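Local structure of SPbeta prophage-derived uncharacterized protein YomS (Bacillus subtilis, 6I5O) at the interface of chains A and B. The protein is encoded in the lytic cassette of the SPbeta prophage and may take part in host lysis, although the structure alone does not show its activity. Sequence-based numbering; all coordinates share one arbitrary frame. Chains: chain A/B, SPBc2 prophage-derived uncharacterized protein YomS.

The interface of chains A and B. Residues chain A 44-46, 86, 88; chain B 59-60, 64, 66.
A:Lys44, on strand 40-46, reaches into a pair of carboxylates of chain B. Its ammonium NZ forms salt bridges with B:Glu64 OE1 at 2.6 Å and B:Asp60 OD2 at 2.8 Å. B:Glu64 is met on the anti side of OE1, a little out of the carboxylate plane. B:Asp60 is met from above its plane, the two side chains crossing at about a right angle. The lysine chain bends at chi2 and again at chi4 (-63°), and the second bend helps bring NZ to the acids. Within chain B, the backbone N of B:Glu64 donates a hydrogen bond to B:Asp60 OD1, which probably helps hold the B:Asp60 carboxylate in place.

Polar contacts continue at A:Asn86. The hydroxyl OG1 of B:Thr66 donates to the amide oxygen OD1 of A:Asn86 at 2.6 Å. The C=O...donor angle is 133°, with the donor tilted from the carbonyl plane. Tip to tip, the A:Asn86 amide also stacks on the B:Glu64 carboxylate, the planes 15° apart.

Apolar packing across the contact brings the ring carbon CE2 of A:Tyr88 to B:Thr66 CB at 3.7 Å. Within chain A, A:Lys44 CD lies over the centre of the A:Tyr88 ring, which probably steadies the lysine chain.

The deposited assembly has five chains; the structure alone does not show whether it is the biological oligomer. A water is hydrogen-bonded to A:Lys44 NZ, A:Tyr88 OH, B:Thr66 OG1 and, at 2.7 Å, the backbone O of B:Glu64.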
ATOM      1  N   LYS A  44       6.209   2.649  20.420  1.00 14.54           N
ATOM      2  CA  LYS A  44       6.279   3.945  21.111  1.00 15.05           C
ATOM      3  C   LYS A  44       7.486   3.901  22.044  1.00 15.15           C
ATOM      4  O   LYS A  44       7.592   2.991  22.921  1.00 15.84           O
ATOM      5  CB  LYS A  44       5.007   4.213  21.898  1.00 15.39           C
ATOM      6  CG  LYS A  44       5.054   5.466  22.732  1.00 15.83           C
ATOM      7  CD  LYS A  44       5.129   6.748  21.927  1.00 16.17           C
ATOM      8  CE  LYS A  44       5.493   7.995  22.724  1.00 16.79           C
ATOM      9  NZ  LYS A  44       4.476   8.306  23.733  1.00 17.37           N
ATOM     10  N   ILE A  45       8.347   4.892  21.902  0.70 15.65           N
ATOM     11  CA  ILE A  45       9.496   5.083  22.828  0.70 16.11           C
ATOM     12  C   ILE A  45       9.097   6.221  23.764  0.70 16.79           C
ATOM     13  O   ILE A  45       8.797   7.334  23.291  0.70 16.79           O
ATOM     14  CB  ILE A  45      10.778   5.377  22.038  0.70 16.64           C
ATOM     15  CG1 ILE A  45      11.126   4.168  21.174  0.70 17.07           C
ATOM     16  CG2 ILE A  45      11.932   5.707  22.959  0.70 16.98           C
ATOM     17  CD1 ILE A  45      12.060   4.467  20.067  0.70 17.39           C
ATOM     18  N   SER A  46       9.070   5.937  25.065  0.50 17.09           N
ATOM     19  CA  SER A  46       8.542   6.871  26.081  0.50 17.94           C
ATOM     20  C   SER A  46       9.406   6.806  27.351  0.50 18.44           C
ATOM     21  O   SER A  46      10.486   6.183  27.356  0.50 18.52           O
ATOM     22  CB  SER A  46       7.079   6.544  26.373  0.50 18.10           C
ATOM     23  OG  SER A  46       7.013   5.292  27.072  0.50 18.86           O
ATOM     24  N   ASN A  86       9.789   9.945  22.996  1.00 17.73           N
ATOM     25  CA  ASN A  86       8.468  10.441  22.539  1.00 17.29           C
ATOM     26  C   ASN A  86       8.359  10.301  21.013  1.00 16.77           C
ATOM     27  O   ASN A  86       8.149  11.336  20.310  1.00 17.08           O
ATOM     28  CB  ASN A  86       8.186  11.859  23.022  1.00 18.08           C
ATOM     29  CG  ASN A  86       6.741  12.228  22.746  1.00 18.46           C
ATOM     30  OD1 ASN A  86       5.920  11.325  22.612  1.00 18.31           O
ATOM     31  ND2 ASN A  86       6.458  13.519  22.692  1.00 19.92           N
ATOM     32  N   TYR A  88       6.935   7.518  17.759  1.00 14.70           N
ATOM     33  CA  TYR A  88       6.352   6.288  17.205  1.00 14.49           C
ATOM     34  C   TYR A  88       7.148   5.891  15.958  1.00 14.35           C
ATOM     35  O   TYR A  88       7.408   6.752  15.075  1.00 14.18           O
ATOM     36  CB  TYR A  88       4.899   6.511  16.803  1.00 14.71           C
ATOM     37  CG  TYR A  88       3.961   6.650  17.980  1.00 15.05           C
ATOM     38  CD1 TYR A  88       3.355   5.564  18.593  1.00 14.90           C
ATOM     39  CD2 TYR A  88       3.601   7.911  18.387  1.00 15.73           C
ATOM     40  CE1 TYR A  88       2.454   5.710  19.640  1.00 15.67           C
ATOM     41  CE2 TYR A  88       2.699   8.074  19.428  1.00 15.94           C
ATOM     42  CZ  TYR A  88       2.130   7.002  20.055  1.00 16.03           C
ATOM     43  OH  TYR A  88       1.219   7.203  21.059  1.00 17.79           O
TER
ATOM     44  N   VAL B  59      -1.668  10.009  20.901  1.00 18.23           N
ATOM     45  CA  VAL B  59      -1.639  10.026  22.371  1.00 19.36           C
ATOM     46  C   VAL B  59      -1.578   8.601  22.874  1.00 19.10           C
ATOM     47  O   VAL B  59      -2.362   7.753  22.460  1.00 18.85           O
ATOM     48  CB  VAL B  59      -2.862  10.765  22.930  1.00 20.77           C
ATOM     49  CG1 VAL B  59      -2.823  10.868  24.436  1.00 22.94           C
ATOM     50  CG2 VAL B  59      -2.974  12.161  22.328  1.00 21.65           C
ATOM     51  N   ASP B  60      -0.683   8.320  23.815  1.00 19.69           N
ATOM     52  CA  ASP B  60      -0.564   6.945  24.344  1.00 20.39           C
ATOM     53  C   ASP B  60      -1.409   6.770  25.602  1.00 21.90           C
ATOM     54  O   ASP B  60      -2.111   7.708  26.032  1.00 20.95           O
ATOM     55  CB  ASP B  60       0.917   6.592  24.534  1.00 20.11           C
ATOM     56  CG  ASP B  60       1.667   7.280  25.668  1.00 20.85           C
ATOM     57  OD1 ASP B  60       1.024   7.976  26.494  1.00 20.75           O
ATOM     58  OD2 ASP B  60       2.910   7.075  25.712  1.00 20.98           O
ATOM     59  N   GLU B  64       0.781  10.944  26.907  1.00 22.32           N
ATOM     60  CA  GLU B  64       1.880  11.669  26.223  1.00 21.29           C
ATOM     61  C   GLU B  64       1.432  11.952  24.780  1.00 20.23           C
ATOM     62  O   GLU B  64       0.947  11.024  24.131  1.00 19.41           O
ATOM     63  CB  GLU B  64       3.175  10.861  26.272  1.00 21.43           C
ATOM     64  CG  GLU B  64       4.334  11.615  25.671  1.00 21.61           C
ATOM     65  CD  GLU B  64       5.684  10.940  25.801  1.00 22.41           C
ATOM     66  OE1 GLU B  64       5.770   9.720  25.559  1.00 22.27           O
ATOM     67  OE2 GLU B  64       6.639  11.623  26.258  1.00 24.83           O
ATOM     68  N   THR B  66       2.337  13.132  20.876  1.00 17.81           N
ATOM     69  CA  THR B  66       3.439  13.049  19.889  1.00 17.44           C
ATOM     70  C   THR B  66       2.920  13.616  18.556  1.00 17.05           C
ATOM     71  O   THR B  66       1.852  13.202  18.075  1.00 16.72           O
ATOM     72  CB  THR B  66       3.831  11.586  19.650  1.00 17.37           C
ATOM     73  OG1 THR B  66       4.034  10.916  20.907  1.00 17.68           O
ATOM     74  CG2 THR B  66       5.083  11.490  18.805  1.00 17.65           C
TER
HETATM   75  O   HOH W   1       2.239   9.541  22.282  1.00 15.90           O